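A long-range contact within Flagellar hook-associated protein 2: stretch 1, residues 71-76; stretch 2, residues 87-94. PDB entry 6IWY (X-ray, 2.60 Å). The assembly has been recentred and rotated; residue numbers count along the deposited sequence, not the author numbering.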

# COMPACT_ATOMS: atom_id res chain seq x y z
N ASP A 71 0.62 -4.58 6.87
CA ASP A 71 -0.05 -4.77 5.61
C ASP A 71 -1.47 -5.13 5.94
O ASP A 71 -1.67 -6.01 6.75
CB ASP A 71 0.59 -5.93 4.83
CG ASP A 71 1.86 -5.52 4.12
OD1 ASP A 71 2.67 -6.40 3.71
OD2 ASP A 71 2.05 -4.30 3.95
N TYR A 72 -2.45 -4.47 5.35
CA TYR A 72 -3.82 -4.94 5.43
C TYR A 72 -4.34 -5.28 4.05
O TYR A 72 -4.03 -4.62 3.08
CB TYR A 72 -4.74 -3.92 6.07
CG TYR A 72 -4.37 -3.45 7.46
CD1 TYR A 72 -4.96 -4.02 8.59
CD2 TYR A 72 -3.48 -2.40 7.65
CE1 TYR A 72 -4.64 -3.57 9.85
CE2 TYR A 72 -3.14 -1.96 8.89
CZ TYR A 72 -3.72 -2.54 9.98
OH TYR A 72 -3.39 -2.08 11.23
N ALA A 73 -5.15 -6.32 3.97
CA ALA A 73 -5.87 -6.67 2.77
C ALA A 73 -7.37 -6.77 3.17
O ALA A 73 -7.78 -7.71 3.87
CB ALA A 73 -5.34 -8.00 2.22
N VAL A 74 -8.15 -5.77 2.77
CA VAL A 74 -9.58 -5.74 2.98
C VAL A 74 -10.22 -6.48 1.81
O VAL A 74 -9.94 -6.18 0.65
CB VAL A 74 -10.12 -4.31 2.98
CG1 VAL A 74 -11.43 -4.21 3.75
CG2 VAL A 74 -9.07 -3.33 3.54
N ASN A 75 -11.05 -7.48 2.11
CA ASN A 75 -11.71 -8.23 1.06
C ASN A 75 -12.93 -7.45 0.67
O ASN A 75 -13.58 -6.87 1.53
CB ASN A 75 -12.14 -9.58 1.56
CG ASN A 75 -10.99 -10.38 2.10
OD1 ASN A 75 -11.03 -10.86 3.23
ND2 ASN A 75 -9.94 -10.54 1.30
N ILE A 76 -13.23 -7.41 -0.61
CA ILE A 76 -14.42 -6.71 -1.08
C ILE A 76 -15.21 -7.69 -1.95
O ILE A 76 -14.63 -8.38 -2.79
CB ILE A 76 -14.00 -5.48 -1.83
CG1 ILE A 76 -13.13 -4.59 -0.92
CG2 ILE A 76 -15.21 -4.76 -2.36
CD1 ILE A 76 -13.18 -3.13 -1.24
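Stretch 2, residues 87-94: QSITDATN

Stretch 2 packs as the last turns of a helix across an extended strand. Residues 71-76 all have strand backbone angles, with phi between -127° and -79° and psi between 106° and 144°, and the strand begins before Asp71. Residues 87-92 are helical, with phi from -72° to -55° and psi from -50° to -30°, in a helix that likewise begins earlier in the chain. Two backbone hydrogen bonds confirm the helical spacing: Asp91 N to Gln87 O at 2.7 Å and Ala92 N to Ser88 O at 2.8 Å. Beyond the helix, Asn94 leaves the helical region with a positive phi of 62° and psi of 31°, and two bonds back into the last turn make this a Schellman motif.

The two axes approach to 8.4 Å, and their N-to-C directions differ by 141°, so the helix runs obliquely antiparallel to the strand. The register follows from this direction: the CA atoms of Val74 and Ala92 lie 5.9 Å apart, while those of Tyr72 and Thr93 lie 7.4 Å apart. Moving back along the strand from Val74 to Tyr72 therefore means moving forward along the helix.

Val74 has the largest area covered by the other stretch, 74 Å². Its CA-to-CB bond points toward the helix, and with chi1 at -156° (t) its CG1 meets Ser88, Ile89 and Ala92, positions i, i+1 and i+4 of the helix. Val74 CG1 is 3.5 Å from Ser88 OG, 3.9 Å from Ala92 CB and 4.0 Å from Ile89 N. Ser88 and Ala92, four positions apart, both direct CA-to-CB toward the strand, which is why one valine methyl can reach both. Ile89 is set sideways and approaches more loosely, its CG1 lying 4.5 Å from Val74 CG1. The contact with Ser88 is simple packing of a methyl against a hydroxyl oxygen; that oxygen is hydrogen-bonded to a residue just outside the stretches.

Tyr72, with 52 Å² covered, forms the second centre of contact. Strand alternation places its CA-to-CB bond toward the helix, as for Val74, whereas that of the intervening Ala73 points away. Its ring, with chi1 at -58° (m) and chi2 at -97°, presents one face to Thr93. Thr93 CG2 lies 4.0 Å from the Tyr72 ring centroid and only 16° off the ring normal, the geometry of a CH-pi contact; the closest atom pair is Tyr72 CD1 to Thr93 CG2 at 3.9 Å. The carbonyl oxygen of Ala92 comes near the same ring obliquely, with Tyr72 CD1 to Ala92 O at 4.2 Å.

Thr93 is the most heavily covered residue of stretch 2, at 43 Å², although its CA-to-CB bond points sideways; the methyl over the ring accounts for its close approach. No hydrogen bond joins the two stretches, so the 279 Å² buried between them, both sides summed, reflects van der Waals packing and the CH-pi contact.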

# COMPACT_ATOMS: atom_id res chain seq x y z
N GLN A 87 -17.42 0.45 5.95
CA GLN A 87 -17.44 -0.25 7.22
C GLN A 87 -16.43 -1.40 7.25
O GLN A 87 -15.84 -1.77 8.33
CB GLN A 87 -18.81 -0.88 7.45
CG GLN A 87 -18.91 -1.60 8.83
CD GLN A 87 -18.89 -0.62 10.00
OE1 GLN A 87 -19.59 0.39 9.97
NE2 GLN A 87 -18.07 -0.90 11.02
N SER A 88 -16.27 -2.01 6.08
CA SER A 88 -15.42 -3.16 6.01
C SER A 88 -13.96 -2.71 6.20
O SER A 88 -13.19 -3.47 6.76
CB SER A 88 -15.68 -3.97 4.73
OG SER A 88 -14.88 -3.54 3.66
N ILE A 89 -13.61 -1.48 5.78
CA ILE A 89 -12.27 -0.93 6.04
C ILE A 89 -12.05 -0.79 7.53
O ILE A 89 -11.04 -1.24 8.07
CB ILE A 89 -12.03 0.44 5.37
CG1 ILE A 89 -11.85 0.26 3.88
CG2 ILE A 89 -10.80 1.12 5.97
CD1 ILE A 89 -11.83 1.53 3.13
N THR A 90 -13.02 -0.17 8.19
CA THR A 90 -13.03 -0.06 9.64
C THR A 90 -12.93 -1.42 10.38
O THR A 90 -12.18 -1.57 11.38
CB THR A 90 -14.34 0.59 10.08
OG1 THR A 90 -14.50 1.84 9.38
CG2 THR A 90 -14.35 0.80 11.59
N ASP A 91 -13.69 -2.41 9.89
CA ASP A 91 -13.68 -3.75 10.50
C ASP A 91 -12.38 -4.54 10.23
O ASP A 91 -11.89 -5.23 11.10
CB ASP A 91 -14.89 -4.58 10.02
CG ASP A 91 -16.26 -4.12 10.63
OD1 ASP A 91 -16.35 -3.25 11.57
OD2 ASP A 91 -17.28 -4.68 10.18
N ALA A 92 -11.83 -4.45 9.03
CA ALA A 92 -10.54 -5.08 8.75
C ALA A 92 -9.45 -4.61 9.72
O ALA A 92 -8.64 -5.41 10.18
CB ALA A 92 -10.09 -4.83 7.31
N THR A 93 -9.44 -3.31 10.03
CA THR A 93 -8.36 -2.66 10.77
C THR A 93 -8.61 -2.52 12.27
O THR A 93 -7.77 -1.98 12.99
CB THR A 93 -8.14 -1.23 10.23
OG1 THR A 93 -9.39 -0.51 10.32
CG2 THR A 93 -7.63 -1.24 8.79
N ASN A 94 -9.77 -2.98 12.76
CA ASN A 94 -10.16 -2.79 14.18
C ASN A 94 -10.30 -1.31 14.54
O ASN A 94 -10.03 -0.91 15.68
CB ASN A 94 -9.14 -3.42 15.12
CG ASN A 94 -9.58 -4.75 15.64
OD1 ASN A 94 -9.12 -5.80 15.16
ND2 ASN A 94 -10.47 -4.74 16.65